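Local coordinates for protein phthiocerol synthesis polyketide synthase type I PpsC (Mycobacterium tuberculosis, PDB 7AHB) that probably loads the extender unit onto the acyl carrier protein through its acyltransferase domain, during assembly of the polyketide chain of mycobacterial phthiocerol lipids, at residues F91-R94 and D95-G99; A144-A148 and G149-P153. All blocks are in the same frame, centred on the assembly; numbering follows the deposited sequence.

Contact 1: F91-R94 and D95-G99; sequences FSLR and DVIAG. With SCN (thiocyanate ion), chain M.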
loop_
_atom_site.group_PDB
_atom_site.type_symbol
_atom_site.label_atom_id
_atom_site.label_comp_id
_atom_site.label_asym_id
_atom_site.label_seq_id
_atom_site.Cartn_x
_atom_site.Cartn_y
_atom_site.Cartn_z
ATOM N N PHE A 91 3.487 -19.514 8.447
ATOM C CA PHE A 91 3.130 -19.590 7.035
ATOM C C PHE A 91 4.403 -19.369 6.235
ATOM O O PHE A 91 5.313 -18.666 6.677
ATOM C CB PHE A 91 1.982 -18.576 6.721
ATOM C CG PHE A 91 2.345 -17.473 5.768
ATOM C CD1 PHE A 91 3.289 -16.506 6.105
ATOM C CD2 PHE A 91 1.713 -17.381 4.542
ATOM C CE1 PHE A 91 3.615 -15.482 5.214
ATOM C CE2 PHE A 91 2.019 -16.365 3.660
ATOM C CZ PHE A 91 2.962 -15.415 3.989
ATOM N N SER A 92 4.491 -20.049 5.094
ATOM C CA SER A 92 5.667 -19.980 4.235
ATOM C C SER A 92 5.342 -19.170 2.986
ATOM O O SER A 92 4.599 -19.623 2.118
ATOM C CB SER A 92 6.149 -21.378 3.870
ATOM O OG SER A 92 7.104 -21.306 2.836
ATOM N N LEU A 93 5.901 -17.964 2.891
ATOM C CA LEU A 93 5.747 -17.198 1.662
ATOM C C LEU A 93 6.461 -17.875 0.503
ATOM O O LEU A 93 5.957 -17.871 -0.629
ATOM C CB LEU A 93 6.281 -15.774 1.857
ATOM C CG LEU A 93 6.156 -14.907 0.597
ATOM C CD1 LEU A 93 4.745 -14.901 0.046
ATOM C CD2 LEU A 93 6.614 -13.457 0.881
ATOM N N ARG A 94 7.653 -18.433 0.760
ATOM C CA ARG A 94 8.381 -19.154 -0.279
ATOM C C ARG A 94 7.518 -20.249 -0.907
ATOM O O ARG A 94 7.466 -20.386 -2.136
ATOM C CB ARG A 94 9.668 -19.737 0.318
ATOM C CG ARG A 94 10.551 -20.470 -0.648
ATOM C CD ARG A 94 11.915 -20.878 -0.017
ATOM N NE ARG A 94 12.841 -21.320 -1.060
ATOM C CZ ARG A 94 12.861 -22.552 -1.558
ATOM N NH1 ARG A 94 13.703 -22.879 -2.520
ATOM N NH2 ARG A 94 12.013 -23.454 -1.110
ATOM N N ASP A 95 6.791 -20.995 -0.083
ATOM C CA ASP A 95 5.956 -22.068 -0.613
ATOM C C ASP A 95 4.718 -21.522 -1.328
ATOM O O ASP A 95 4.300 -22.069 -2.358
ATOM C CB ASP A 95 5.546 -23.005 0.516
ATOM C CG ASP A 95 6.680 -23.938 0.950
ATOM O OD1 ASP A 95 7.745 -23.927 0.285
ATOM O OD2 ASP A 95 6.495 -24.680 1.941
ATOM N N VAL A 96 4.134 -20.434 -0.820
ATOM C CA VAL A 96 3.015 -19.804 -1.527
ATOM C C VAL A 96 3.440 -19.431 -2.944
ATOM O O VAL A 96 2.742 -19.720 -3.927
ATOM C CB VAL A 96 2.511 -18.556 -0.772
ATOM C CG1 VAL A 96 1.643 -17.699 -1.712
ATOM C CG2 VAL A 96 1.749 -18.918 0.486
ATOM N N ILE A 97 4.590 -18.764 -3.065
ATOM C CA ILE A 97 5.014 -18.254 -4.366
ATOM C C ILE A 97 5.374 -19.407 -5.288
ATOM O O ILE A 97 4.946 -19.450 -6.451
ATOM C CB ILE A 97 6.190 -17.276 -4.195
ATOM C CG1 ILE A 97 5.767 -16.094 -3.322
ATOM C CG2 ILE A 97 6.682 -16.763 -5.537
ATOM C CD1 ILE A 97 6.892 -15.121 -3.004
ATOM N N ALA A 98 6.149 -20.369 -4.776
ATOM C CA ALA A 98 6.601 -21.472 -5.611
ATOM C C ALA A 98 5.440 -22.366 -6.020
ATOM O O ALA A 98 5.348 -22.776 -7.186
ATOM C CB ALA A 98 7.668 -22.284 -4.879
ATOM N N GLY A 99 4.557 -22.685 -5.081
ATOM C CA GLY A 99 3.406 -23.523 -5.335
ATOM C C GLY A 99 2.167 -22.788 -5.802
ATOM O O GLY A 99 1.096 -23.395 -5.893
HETATM S S SCN M . 10.118 -22.626 4.409
HETATM C C SCN M . 10.192 -23.149 2.686
HETATM N N SCN M . 10.220 -23.500 1.603
#
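Leu-93 and Ile-97, one turn apart, meet on the buried side of this short helix. The delta-methyl Ile-97 CD1 comes within 3.7 Å of the branch carbon Leu-93 CG, and the two chains cross at a slant. A chi1 of -60° sets Ile-97 CG1 opposite its own carbonyl carbon and leans it back toward the preceding turn. Next to this pair, the Phe-91 ring approaches Val-96 obliquely, CE2 lying 4.1 Å from CG2. Helices 72-89 and 106-126 close over this side, with Ile-78 touching both Leu-93 and Ile-97, and Phe-85 meeting the Phe-91 ring edge-to-face.

The other side is polar and more open. Ser-92 OG accepts from Asp-95 N at 3.0 Å (N-H...O 155°) and is also hydrogen-bonded to Glu-82, so two bonds hold the hydroxyl; the same carboxylate accepts from Arg-94 N. The extended Arg-94 chain reaches a thiocyanate, probably from the crystallisation liquor: Arg-94 NH2 donates a long bond, 3.3 Å, to the ion's N in the guanidinium plane. That N lies 2.8 Å from Asp-95 OD1, a doubtful approach of two acceptors. Three i to i+4 bonds form the helix backbone, such as Ile-97 N to Leu-93 O at 2.9 Å. With serine just before the first turn and its hydroxyl on the N three residues on, this is a classic serine N-cap of an amphipathic helix.

Contact 2: A144-A148 and G149-P153; sequences AAVVA and GALTP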
loop_
_atom_site.group_PDB
_atom_site.type_symbol
_atom_site.label_atom_id
_atom_site.label_comp_id
_atom_site.label_asym_id
_atom_site.label_seq_id
_atom_site.Cartn_x
_atom_site.Cartn_y
_atom_site.Cartn_z
ATOM N N ALA A 144 6.565 0.858 3.667
ATOM C CA ALA A 144 7.268 2.127 3.450
ATOM C C ALA A 144 8.207 2.448 4.607
ATOM O O ALA A 144 9.353 2.868 4.399
ATOM C CB ALA A 144 6.252 3.263 3.250
ATOM N N ALA A 145 7.733 2.263 5.836
ATOM C CA ALA A 145 8.555 2.526 7.002
ATOM C C ALA A 145 9.760 1.600 7.045
ATOM O O ALA A 145 10.845 2.008 7.480
ATOM C CB ALA A 145 7.703 2.389 8.269
ATOM N N VAL A 146 9.594 0.348 6.601
ATOM C CA VAL A 146 10.730 -0.565 6.536
ATOM C C VAL A 146 11.744 -0.052 5.532
ATOM O O VAL A 146 12.936 0.105 5.835
ATOM C CB VAL A 146 10.264 -1.992 6.183
ATOM C CG1 VAL A 146 11.456 -2.891 5.907
ATOM C CG2 VAL A 146 9.426 -2.570 7.303
ATOM N N VAL A 147 11.280 0.259 4.325
ATOM C CA VAL A 147 12.197 0.668 3.262
ATOM C C VAL A 147 12.864 2.004 3.597
ATOM O O VAL A 147 14.040 2.227 3.264
ATOM C CB VAL A 147 11.425 0.709 1.931
ATOM C CG1 VAL A 147 12.280 1.286 0.808
ATOM C CG2 VAL A 147 10.944 -0.694 1.556
ATOM N N ALA A 148 12.154 2.897 4.280
ATOM C CA ALA A 148 12.743 4.160 4.692
ATOM C C ALA A 148 13.698 4.022 5.878
ATOM O O ALA A 148 14.346 4.999 6.241
ATOM C CB ALA A 148 11.649 5.161 5.051
ATOM N N GLY A 149 13.812 2.845 6.478
ATOM C CA GLY A 149 14.719 2.612 7.581
ATOM C C GLY A 149 14.154 2.871 8.958
ATOM O O GLY A 149 14.876 2.736 9.947
ATOM N N ALA A 150 12.890 3.251 9.062
ATOM C CA ALA A 150 12.305 3.461 10.379
ATOM C C ALA A 150 12.022 2.137 11.090
ATOM O O ALA A 150 11.949 2.095 12.322
ATOM C CB ALA A 150 11.020 4.277 10.237
ATOM N N LEU A 151 11.846 1.061 10.339
ATOM C CA LEU A 151 11.631 -0.268 10.887
ATOM C C LEU A 151 12.556 -1.232 10.164
ATOM O O LEU A 151 12.900 -1.020 9.003
ATOM C CB LEU A 151 10.176 -0.781 10.699
ATOM C CG LEU A 151 9.028 -0.076 11.417
ATOM C CD1 LEU A 151 7.726 -0.759 10.967
ATOM C CD2 LEU A 151 9.181 -0.102 12.908
ATOM N N THR A 152 12.928 -2.302 10.847
ATOM C CA THR A 152 13.595 -3.432 10.216
ATOM C C THR A 152 12.553 -4.316 9.558
ATOM O O THR A 152 11.371 -4.212 9.885
ATOM C CB THR A 152 14.351 -4.242 11.247
ATOM O OG1 THR A 152 13.397 -4.845 12.126
ATOM C CG2 THR A 152 15.334 -3.349 12.022
ATOM N N PRO A 153 12.959 -5.166 8.597
ATOM C CA PRO A 153 11.989 -6.123 8.026
ATOM C C PRO A 153 11.308 -6.971 9.089
ATOM O O PRO A 153 10.108 -7.268 8.985
ATOM C CB PRO A 153 12.850 -6.968 7.066
ATOM C CG PRO A 153 13.974 -5.993 6.664
ATOM C CD PRO A 153 14.265 -5.205 7.899
#
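Val-146 has CG1 trans to its backbone N (chi1 171°), which leaves CG2 on the N side, directed at the returning chain; Leu-151, with chi1 -66°, swings CG away from its own carbonyl. The two side chains cross at about a right angle, Val-146 CG2 resting 3.9 Å from Leu-151 CB, while the far end of the leucine, CD1, reaches Ala-145 CB at 4.1 Å. Farther along, Val-146 CG1 lies 4.1 Å from Pro-153 CG.

Under these methyls the backbone reverses. Gly-149 N turns back to Val-146 O at 2.9 Å (5→2), and Ala-150 N makes a weak, strongly bent bond to Ala-145 O (6→1). With Gly-149 at phi 90°, where a beta carbon would run into the Ala-148 carbonyl oxygen, this pair makes a Schellman motif. Leu-151 N adds a bond to Ala-145 O at 3.2 Å, from well above the carbonyl plane. Val-146 CA-H also points at Leu-151 O, 3.3 Å from CA. Phe-285 covers Ala-145 and Ala-150.

Chemically, backbone N-H groups of 149-151 take up Ala-145 O and Val-146 O, Ala-148 O goes outside to Thr-264 OG1, Ala-145, Val-146, Leu-151 and Pro-153 add apolar contacts, and Thr-152 OG1 caps helix 153-167: one helix ends as the next begins.

Overall arrangement
From the N terminus, the chain runs through helix 72-89 and enters contact 1, where residues 91-99 start and finish the short helix 93-98, lying back against 72-89. It then traverses helix 106-126 and strand 133-136 of the parallel sheet, passes the GxSxG pattern, a probable nucleophile elbow, and climbs helix 141-147 into contact 2, the reversal leading to helix 153-167. Each closes only a local turn; they follow in series, neither nesting nor crossing. The centres of contact 1 and contact 2 lie about 23 Å apart. Helix 106-126 is their shared neighbour: it packs on 91-99 and, elsewhere, on Val-146 and Val-147, while side chains of 144-148 also pack on strands 133-136 and 49-53.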